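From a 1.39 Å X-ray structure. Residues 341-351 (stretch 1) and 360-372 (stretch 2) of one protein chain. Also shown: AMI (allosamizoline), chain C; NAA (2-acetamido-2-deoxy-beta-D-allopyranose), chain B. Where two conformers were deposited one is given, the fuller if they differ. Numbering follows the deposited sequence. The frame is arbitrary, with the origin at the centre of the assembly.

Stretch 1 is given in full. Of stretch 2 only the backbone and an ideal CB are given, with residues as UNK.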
ATOM      1  N   GLY A 341       1.717  -7.108  11.754  1.00 12.17           N
ATOM      2  CA  GLY A 341       2.848  -6.295  11.366  1.00 13.05           C
ATOM      3  C   GLY A 341       2.405  -5.080  10.584  1.00  9.98           C
ATOM      4  O   GLY A 341       1.256  -4.637  10.682  1.00 11.38           O
ATOM      5  N   ILE A 342       3.346  -4.567   9.803  1.00 10.48           N
ATOM      6  CA  ILE A 342       3.187  -3.322   9.063  1.00  9.21           C
ATOM      7  C   ILE A 342       3.476  -3.597   7.596  1.00 10.33           C
ATOM      8  O   ILE A 342       4.446  -4.290   7.257  1.00 11.17           O
ATOM      9  CB  ILE A 342       4.141  -2.230   9.596  1.00 10.54           C
ATOM     10  CG1 ILE A 342       3.817  -1.905  11.054  1.00 11.41           C
ATOM     11  CG2 ILE A 342       4.085  -0.967   8.735  1.00 11.33           C
ATOM     12  CD1 ILE A 342       2.445  -1.308  11.265  1.00 13.59           C
ATOM     13  N   MET A 343       2.611  -3.078   6.732  0.50  9.79           N
ATOM     14  CA  MET A 343       2.797  -3.100   5.290  0.50  9.78           C
ATOM     15  C   MET A 343       3.030  -1.663   4.844  0.50  9.45           C
ATOM     16  O   MET A 343       2.447  -0.735   5.413  0.50 11.04           O
ATOM     17  CB  MET A 343       1.523  -3.649   4.626  0.50 12.64           C
ATOM     18  CG  MET A 343       1.509  -3.610   3.118  0.50 13.45           C
ATOM     19  SD  MET A 343      -0.033  -4.270   2.431  0.50 23.52           S
ATOM     20  CE  MET A 343      -1.172  -2.906   2.667  0.50 13.12           C
ATOM     21  N   LEU A 344       3.890  -1.462   3.846  1.00  9.56           N
ATOM     22  CA  LEU A 344       4.169  -0.113   3.385  1.00  9.43           C
ATOM     23  C   LEU A 344       4.064  -0.002   1.874  1.00 10.90           C
ATOM     24  O   LEU A 344       4.588  -0.837   1.135  1.00 11.12           O
ATOM     25  CB  LEU A 344       5.546   0.377   3.856  1.00 11.53           C
ATOM     26  CG  LEU A 344       6.701  -0.495   3.385  1.00 12.08           C
ATOM     27  CD1 LEU A 344       7.872   0.348   2.894  1.00 17.89           C
ATOM     28  CD2 LEU A 344       7.159  -1.414   4.515  1.00 20.56           C
ATOM     29  N   TRP A 345       3.390   1.045   1.424  1.00 10.33           N
ATOM     30  CA  TRP A 345       3.455   1.485   0.036  1.00  8.79           C
ATOM     31  C   TRP A 345       4.121   2.851   0.053  1.00  9.50           C
ATOM     32  O   TRP A 345       3.527   3.815   0.551  1.00  9.70           O
ATOM     33  CB  TRP A 345       2.058   1.613  -0.579  1.00 10.09           C
ATOM     34  CG  TRP A 345       2.197   1.938  -2.025  1.00  9.26           C
ATOM     35  CD1 TRP A 345       2.313   3.187  -2.586  1.00  9.47           C
ATOM     36  CD2 TRP A 345       2.340   1.000  -3.095  1.00  9.52           C
ATOM     37  NE1 TRP A 345       2.494   3.074  -3.951  1.00 10.65           N
ATOM     38  CE2 TRP A 345       2.518   1.745  -4.283  1.00  9.93           C
ATOM     39  CE3 TRP A 345       2.327  -0.396  -3.168  1.00  9.97           C
ATOM     40  CZ2 TRP A 345       2.680   1.135  -5.527  1.00 10.58           C
ATOM     41  CZ3 TRP A 345       2.485  -0.998  -4.404  1.00 10.40           C
ATOM     42  CH2 TRP A 345       2.656  -0.233  -5.565  1.00 10.33           C
ATOM     43  N   SER A 346       5.357   2.956  -0.457  1.00 10.25           N
ATOM     44  CA  SER A 346       6.184   1.885  -1.003  1.00  9.45           C
ATOM     45  C   SER A 346       7.630   2.314  -0.746  1.00  9.43           C
ATOM     46  O   SER A 346       7.902   3.491  -0.473  1.00  9.85           O
ATOM     47  CB  SER A 346       5.941   1.721  -2.507  1.00 11.22           C
ATOM     48  OG  SER A 346       5.955   2.976  -3.167  1.00 12.40           O
ATOM     49  N   ILE A 347       8.555   1.358  -0.849  1.00  8.93           N
ATOM     50  CA  ILE A 347       9.903   1.563  -0.324  1.00  9.21           C
ATOM     51  C   ILE A 347      10.644   2.660  -1.079  1.00 10.03           C
ATOM     52  O   ILE A 347      11.488   3.362  -0.500  1.00 10.27           O
ATOM     53  CB  ILE A 347      10.664   0.222  -0.301  1.00 10.48           C
ATOM     54  CG1 ILE A 347      11.973   0.347   0.489  1.00 11.98           C
ATOM     55  CG2 ILE A 347      10.897  -0.301  -1.718  1.00 11.29           C
ATOM     56  CD1 ILE A 347      12.659  -0.998   0.744  1.00 14.38           C
ATOM     57  N   GLU A 348      10.338   2.843  -2.365  1.00  9.34           N
ATOM     58  CA  GLU A 348      11.117   3.732  -3.212  1.00  9.67           C
ATOM     59  C   GLU A 348      10.899   5.208  -2.909  1.00  9.98           C
ATOM     60  O   GLU A 348      11.597   6.041  -3.501  1.00 10.98           O
ATOM     61  CB  GLU A 348      10.847   3.432  -4.684  1.00 10.74           C
ATOM     62  CG  GLU A 348       9.454   3.816  -5.148  1.00 10.38           C
ATOM     63  CD  GLU A 348       8.433   2.713  -4.969  1.00  9.68           C
ATOM     64  OE1 GLU A 348       8.751   1.663  -4.366  1.00 11.79           O
ATOM     65  OE2 GLU A 348       7.287   2.900  -5.431  1.00 12.35           O
ATOM     66  N   THR A 349       9.971   5.564  -2.015  1.00  9.77           N
ATOM     67  CA  THR A 349       9.812   6.963  -1.620  1.00  9.59           C
ATOM     68  C   THR A 349      10.112   7.213  -0.147  1.00  9.53           C
ATOM     69  O   THR A 349       9.818   8.306   0.352  1.00 10.04           O
ATOM     70  CB  THR A 349       8.450   7.544  -2.011  1.00  9.86           C
ATOM     71  OG1 THR A 349       7.409   6.834  -1.333  1.00 10.61           O
ATOM     72  CG2 THR A 349       8.229   7.458  -3.520  1.00 11.43           C
ATOM     73  N   ASP A 350      10.672   6.242   0.571  1.00  8.97           N
ATOM     74  CA  ASP A 350      11.360   6.607   1.796  1.00  8.89           C
ATOM     75  C   ASP A 350      12.512   7.537   1.419  1.00 10.25           C
ATOM     76  O   ASP A 350      12.894   7.649   0.250  1.00 10.38           O
ATOM     77  CB  ASP A 350      11.889   5.349   2.500  1.00 10.02           C
ATOM     78  CG  ASP A 350      12.060   5.525   4.017  1.00  8.95           C
ATOM     79  OD1 ASP A 350      12.029   6.664   4.537  1.00 10.83           O
ATOM     80  OD2 ASP A 350      12.235   4.494   4.702  1.00 10.14           O
ATOM     81  N   ASP A 351      13.072   8.217   2.419  1.00 10.66           N
ATOM     82  CA  ASP A 351      14.286   9.005   2.191  1.00 10.78           C
ATOM     83  C   ASP A 351      15.468   8.033   2.133  1.00 11.15           C
ATOM     84  O   ASP A 351      16.291   7.927   3.046  1.00 11.97           O
ATOM     85  CB  ASP A 351      14.449  10.080   3.257  1.00 12.62           C
ATOM     86  CG  ASP A 351      15.640  10.984   3.004  1.00 12.45           C
ATOM     87  OD1 ASP A 351      16.076  11.118   1.841  1.00 13.35           O
ATOM     88  OD2 ASP A 351      16.141  11.567   3.989  1.00 13.94           O
ATOM     89  N   UNK A 360      19.483   7.165   6.436  1.00 12.12           N
ATOM     90  CA  UNK A 360      18.819   6.557   5.291  1.00 12.55           C
ATOM     91  C   UNK A 360      17.617   5.746   5.762  1.00 10.72           C
ATOM     92  O   UNK A 360      17.595   5.211   6.872  1.00 12.45           O
ATOM     93  CB  UNK A 360      19.791   5.674   4.505  1.00 12.55           C
ATOM     94  N   UNK A 361      16.612   5.654   4.898  1.00 10.47           N
ATOM     95  CA  UNK A 361      15.389   4.915   5.186  1.00 10.15           C
ATOM     96  C   UNK A 361      14.801   5.257   6.561  1.00  9.67           C
ATOM     97  O   UNK A 361      14.561   4.366   7.376  1.00 10.34           O
ATOM     98  CB  UNK A 361      15.665   3.412   5.102  1.00 10.15           C
ATOM     99  N   UNK A 362      14.546   6.540   6.842  1.00 10.28           N
ATOM    100  CA  UNK A 362      14.053   6.883   8.190  1.00 10.57           C
ATOM    101  C   UNK A 362      12.688   6.297   8.498  1.00 10.71           C
ATOM    102  O   UNK A 362      12.452   5.854   9.628  1.00 11.03           O
ATOM    103  CB  UNK A 362      13.988   8.403   8.351  1.00 10.57           C
ATOM    104  N   UNK A 363      11.773   6.285   7.529  1.00 10.57           N
ATOM    105  CA  UNK A 363      10.457   5.723   7.802  1.00  9.27           C
ATOM    106  C   UNK A 363      10.540   4.223   8.030  1.00  9.57           C
ATOM    107  O   UNK A 363       9.921   3.695   8.964  1.00 10.42           O
ATOM    108  CB  UNK A 363       9.496   6.028   6.651  1.00  9.27           C
ATOM    109  N   UNK A 364      11.305   3.523   7.191  1.00  8.89           N
ATOM    110  CA  UNK A 364      11.407   2.074   7.301  1.00  9.39           C
ATOM    111  C   UNK A 364      12.169   1.665   8.558  1.00 10.41           C
ATOM    112  O   UNK A 364      11.778   0.712   9.245  1.00 11.08           O
ATOM    113  CB  UNK A 364      12.091   1.496   6.060  1.00  9.39           C
ATOM    114  N   UNK A 365      13.244   2.384   8.895  1.00 10.59           N
ATOM    115  CA  UNK A 365      13.936   2.112  10.153  1.00 11.54           C
ATOM    116  C   UNK A 365      13.023   2.353  11.348  1.00 11.26           C
ATOM    117  O   UNK A 365      13.050   1.588  12.321  1.00 12.62           O
ATOM    118  CB  UNK A 365      15.191   2.980  10.269  1.00 11.54           C
ATOM    119  N   UNK A 366      12.191   3.396  11.287  1.00 10.63           N
ATOM    120  CA  UNK A 366      11.243   3.647  12.370  1.00 11.61           C
ATOM    121  C   UNK A 366      10.305   2.459  12.561  1.00 10.97           C
ATOM    122  O   UNK A 366      10.068   2.016  13.691  1.00 12.39           O
ATOM    123  CB  UNK A 366      10.436   4.916  12.089  1.00 11.61           C
ATOM    124  N   UNK A 367       9.762   1.930  11.463  1.00 11.22           N
ATOM    125  CA  UNK A 367       8.871   0.775  11.552  1.00 11.24           C
ATOM    126  C   UNK A 367       9.574  -0.392  12.232  1.00 10.46           C
ATOM    127  O   UNK A 367       9.035  -1.013  13.159  1.00 11.93           O
ATOM    128  CB  UNK A 367       8.384   0.362  10.162  1.00 11.24           C
ATOM    129  N   UNK A 368      10.796  -0.699  11.789  1.00 11.42           N
ATOM    130  CA  UNK A 368      11.520  -1.838  12.344  1.00 12.41           C
ATOM    131  C   UNK A 368      11.825  -1.625  13.822  1.00 11.69           C
ATOM    132  O   UNK A 368      11.695  -2.552  14.630  1.00 13.56           O
ATOM    133  CB  UNK A 368      12.817  -2.075  11.568  1.00 12.41           C
ATOM    134  N   UNK A 369      12.220  -0.405  14.189  1.00 12.05           N
ATOM    135  CA  UNK A 369      12.581  -0.095  15.569  1.00 13.16           C
ATOM    136  C   UNK A 369      11.376  -0.211  16.494  1.00 13.62           C
ATOM    137  O   UNK A 369      11.452  -0.839  17.556  1.00 13.59           O
ATOM    138  CB  UNK A 369      13.179   1.311  15.660  1.00 13.16           C
ATOM    139  N   UNK A 370      10.245   0.375  16.099  1.00 12.55           N
ATOM    140  CA  UNK A 370       9.084   0.360  16.980  1.00 13.25           C
ATOM    141  C   UNK A 370       8.482  -1.039  17.096  1.00 13.51           C
ATOM    142  O   UNK A 370       7.980  -1.418  18.164  1.00 13.18           O
ATOM    143  CB  UNK A 370       8.027   1.344  16.474  1.00 13.25           C
ATOM    144  N   UNK A 371       8.523  -1.837  16.022  1.00 12.29           N
ATOM    145  CA  UNK A 371       8.081  -3.226  16.126  1.00 13.89           C
ATOM    146  C   UNK A 371       8.992  -4.031  17.044  1.00 14.84           C
ATOM    147  O   UNK A 371       8.514  -4.844  17.843  1.00 17.07           O
ATOM    148  CB  UNK A 371       8.032  -3.873  14.740  1.00 13.89           C
ATOM    149  N   UNK A 372      10.306  -3.832  16.938  1.00 13.83           N
ATOM    150  CA  UNK A 372      11.233  -4.579  17.784  1.00 14.75           C
ATOM    151  C   UNK A 372      11.087  -4.187  19.246  1.00 15.25           C
ATOM    152  O   UNK A 372      11.142  -5.047  20.135  1.00 16.52           O
ATOM    153  CB  UNK A 372      12.674  -4.353  17.324  1.00 14.75           C
TER
HETATM  154  C1  AMI C 501      -1.942   1.045  -3.554  1.00 11.03           C
HETATM  155  C2  AMI C 501      -2.191   0.154  -4.837  1.00 10.26           C
HETATM  156  C3  AMI C 501      -1.305   0.715  -5.834  1.00 10.71           C
HETATM  157  C4  AMI C 501      -1.225   2.256  -5.476  1.00 11.28           C
HETATM  158  C5  AMI C 501      -1.010   2.189  -4.039  1.00 10.67           C
HETATM  159  C6  AMI C 501      -1.306   3.546  -3.302  1.00 12.13           C
HETATM  160  C7  AMI C 501      -1.283  -1.047  -3.217  1.00 10.95           C
HETATM  161  C8  AMI C 501      -0.867  -3.557  -3.120  1.00 12.48           C
HETATM  162  C9  AMI C 501      -0.192  -2.070  -1.145  1.00 11.28           C
HETATM  163  N2  AMI C 501      -1.877  -1.066  -4.488  1.00 10.75           N
HETATM  164  N7  AMI C 501      -0.784  -2.228  -2.500  1.00 11.24           N
HETATM  165  O3  AMI C 501      -1.794   0.454  -7.149  1.00 11.72           O
HETATM  166  O4  AMI C 501      -0.121   2.948  -6.044  1.00 10.51           O
HETATM  167  O6  AMI C 501      -2.613   3.964  -3.639  1.00 13.86           O
HETATM  168  O7  AMI C 501      -1.209   0.189  -2.649  1.00 10.96           O
HETATM  169  C1  NAA B   1      -0.348   3.413  -7.338  1.00 11.11           C
HETATM  170  C2  NAA B   1       0.646   4.518  -7.659  1.00 10.81           C
HETATM  171  C3  NAA B   1       0.585   4.943  -9.077  1.00 13.48           C
HETATM  172  C4  NAA B   1       0.783   3.758 -10.003  1.00 14.28           C
HETATM  173  C5  NAA B   1      -0.245   2.685  -9.674  1.00 11.56           C
HETATM  174  C6  NAA B   1      -0.088   1.445 -10.502  1.00 10.66           C
HETATM  175  C7  NAA B   1       1.225   6.003  -5.654  1.00 12.82           C
HETATM  176  C8  NAA B   1       0.802   7.112  -4.685  1.00 14.88           C
HETATM  177  N2  NAA B   1       0.265   5.629  -6.721  1.00 12.91           N
HETATM  178  O3  NAA B   1      -0.720   5.561  -9.300  1.00 14.96           O
HETATM  179  O4  NAA B   1       0.615   4.110 -11.392  1.00 15.49           O
HETATM  180  O5  NAA B   1      -0.081   2.290  -8.277  1.00 10.91           O
HETATM  181  O6  NAA B   1      -1.142   0.572 -10.160  1.00 11.54           O
HETATM  182  O7  NAA B   1       2.267   5.472  -5.576  1.00 12.03           O

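Position 360 points its CA-to-CB bond away from stretch 1; the ideal CB lies 4.4 Å from D351 O, so contact demands little and many residues would suit. It is T360, and its backbone O accepts a weak hydrogen bond from the side chain of position 365.

Position 361 has phi/psi of 48/55, a left-handed conformation that glycine and asparagine adopt most easily. Its N donates to D351 O (2.9 Å), and it precedes the helix as N-cap. The ideal CB is 3.6 Å from D350 OD2 and points away overall, yet I347 offers an apolar surface nearby, so a long or aromatic side chain could reach it. The residue is F361: CE1 meets I347 CG1 at 3.7 Å, and D350 OD2 lies at the ring edge.

Position 362 opens the helix at phi/psi -65/-39, angles a proline ring allows, and in the first turn its N has no helical carbonyl one turn back to bond; proline suits, as would other residues. The residue is P362, whose N, 3.4 Å from D350 OD1, has no hydrogen to share; its CD packs 3.2 Å from D350 OD1 and 3.6 Å from D351 CB.

At 363 and 364 the D350 carboxylate receives the backbone: the N of 363 donates to D350 OD1 (3.0 Å), and the N of 364 donates to D350 OD2 (2.8 Å), each with an N-H...acceptor angle of 155°. Because main chain donates, these bonds leave the side chains unspecified. CA-to-CB at 363 points toward stretch 1, with the ideal CB 3.4 Å from D350 OD1; the neighbour is a carboxylate, so this contact picks out no one kind of side chain, though an acidic one would be least welcome. The residue is L363, whose CB lies 3.4 Å from the D350 OD1 that its N bonds. At 364 the CB points toward stretch 1, 3.3 Å from D350 OD2 (tight) and 5.4 Å from L344 CD1, favouring a branched aliphatic chain of some length. L364 places CD1 3.9 Å from L344 CD2 and CD2 3.8 Å from I347 CD1.

Positions 365 and 366 have nothing of stretch 1 within 5.5 Å of their ideal CB, so polar residues are acceptable. N365 ND2 donates to F361 O (3.0 Å); T366 OG1 donates to P362 O (2.7 Å).

Position 367 points toward the strand, its ideal CB 4.7 Å from I342 CG2; valine, isoleucine, leucine or methionine would suit. I367 sets CG2 3.8 Å from I342 CB.

Positions 368, 369 and 370 are out of reach, leaving the choice open: N368, whose ND2 donates to L364 O (2.9 Å), T369, whose OG1 donates to N365 O (3.0 Å), and V370.

Position 371 points toward stretch 1, but no atom lies within 5.5 Å of its ideal CB, so a longer apolar chain is needed for contact. L371 extends CD1 to 4.1 Å from I342 CG1.

Position 372, out of reach, is unconstrained: A372.

Stretch 2, residues 360-372: TFPLLNTINTVLA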
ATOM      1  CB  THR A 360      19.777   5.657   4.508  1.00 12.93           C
ATOM      2  OG1 THR A 360      20.251   4.601   5.350  1.00 15.18           O
ATOM      3  CG2 THR A 360      20.961   6.456   3.966  1.00 13.85           C
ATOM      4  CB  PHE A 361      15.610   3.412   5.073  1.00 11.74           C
ATOM      5  CG  PHE A 361      15.815   2.915   3.663  1.00 10.49           C
ATOM      6  CD1 PHE A 361      14.748   2.825   2.784  1.00 10.14           C
ATOM      7  CD2 PHE A 361      17.073   2.509   3.234  1.00 11.63           C
ATOM      8  CE1 PHE A 361      14.932   2.356   1.493  1.00 11.87           C
ATOM      9  CE2 PHE A 361      17.261   2.035   1.942  1.00 12.33           C
ATOM     10  CZ  PHE A 361      16.195   1.954   1.076  1.00 12.09           C
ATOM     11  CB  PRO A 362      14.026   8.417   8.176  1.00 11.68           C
ATOM     12  CG  PRO A 362      13.890   8.772   6.718  1.00 11.32           C
ATOM     13  CD  PRO A 362      14.703   7.736   5.997  1.00 10.82           C
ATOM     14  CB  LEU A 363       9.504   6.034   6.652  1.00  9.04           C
ATOM     15  CG  LEU A 363       9.247   7.524   6.401  1.00 10.04           C
ATOM     16  CD1 LEU A 363       8.183   7.684   5.324  1.00 10.96           C
ATOM     17  CD2 LEU A 363       8.843   8.229   7.697  1.00 11.56           C
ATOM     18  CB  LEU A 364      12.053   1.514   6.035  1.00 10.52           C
ATOM     19  CG  LEU A 364      12.047  -0.003   5.857  1.00 11.62           C
ATOM     20  CD1 LEU A 364      10.669  -0.603   6.085  1.00 12.28           C
ATOM     21  CD2 LEU A 364      12.546  -0.342   4.465  1.00 12.41           C
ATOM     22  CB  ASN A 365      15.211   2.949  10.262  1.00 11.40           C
ATOM     23  CG  ASN A 365      16.397   2.284   9.600  1.00 14.28           C
ATOM     24  OD1 ASN A 365      16.879   1.245  10.058  1.00 16.75           O
ATOM     25  ND2 ASN A 365      16.878   2.879   8.518  1.00 14.46           N
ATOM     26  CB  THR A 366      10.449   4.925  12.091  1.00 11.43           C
ATOM     27  OG1 THR A 366      11.339   6.046  12.088  1.00 13.63           O
ATOM     28  CG2 THR A 366       9.396   5.141  13.166  1.00 12.44           C
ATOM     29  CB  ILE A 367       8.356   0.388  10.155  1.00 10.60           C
ATOM     30  CG1 ILE A 367       7.428   1.471   9.618  1.00 11.30           C
ATOM     31  CG2 ILE A 367       7.636  -0.949  10.213  1.00 13.08           C
ATOM     32  CD1 ILE A 367       7.152   1.345   8.129  1.00 13.67           C
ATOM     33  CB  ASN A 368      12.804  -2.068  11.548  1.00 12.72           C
ATOM     34  CG  ASN A 368      12.563  -2.851  10.267  1.00 14.04           C
ATOM     35  OD1 ASN A 368      12.636  -4.079  10.260  1.00 16.26           O
ATOM     36  ND2 ASN A 368      12.270  -2.146   9.181  1.00 12.76           N
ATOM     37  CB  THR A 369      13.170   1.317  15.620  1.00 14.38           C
ATOM     38  OG1 THR A 369      14.442   1.327  14.963  1.00 19.52           O
ATOM     39  CG2 THR A 369      13.342   1.784  17.055  1.00 18.40           C
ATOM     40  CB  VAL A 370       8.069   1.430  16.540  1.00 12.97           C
ATOM     41  CG1 VAL A 370       6.854   1.425  17.458  1.00 15.09           C
ATOM     42  CG2 VAL A 370       8.730   2.797  16.544  1.00 13.90           C
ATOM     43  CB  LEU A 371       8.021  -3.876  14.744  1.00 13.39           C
ATOM     44  CG  LEU A 371       6.852  -3.467  13.853  1.00 13.02           C
ATOM     45  CD1 LEU A 371       7.018  -4.084  12.478  1.00 12.62           C
ATOM     46  CD2 LEU A 371       5.535  -3.908  14.465  1.00 14.10           C
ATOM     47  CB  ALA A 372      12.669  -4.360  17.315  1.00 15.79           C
TER
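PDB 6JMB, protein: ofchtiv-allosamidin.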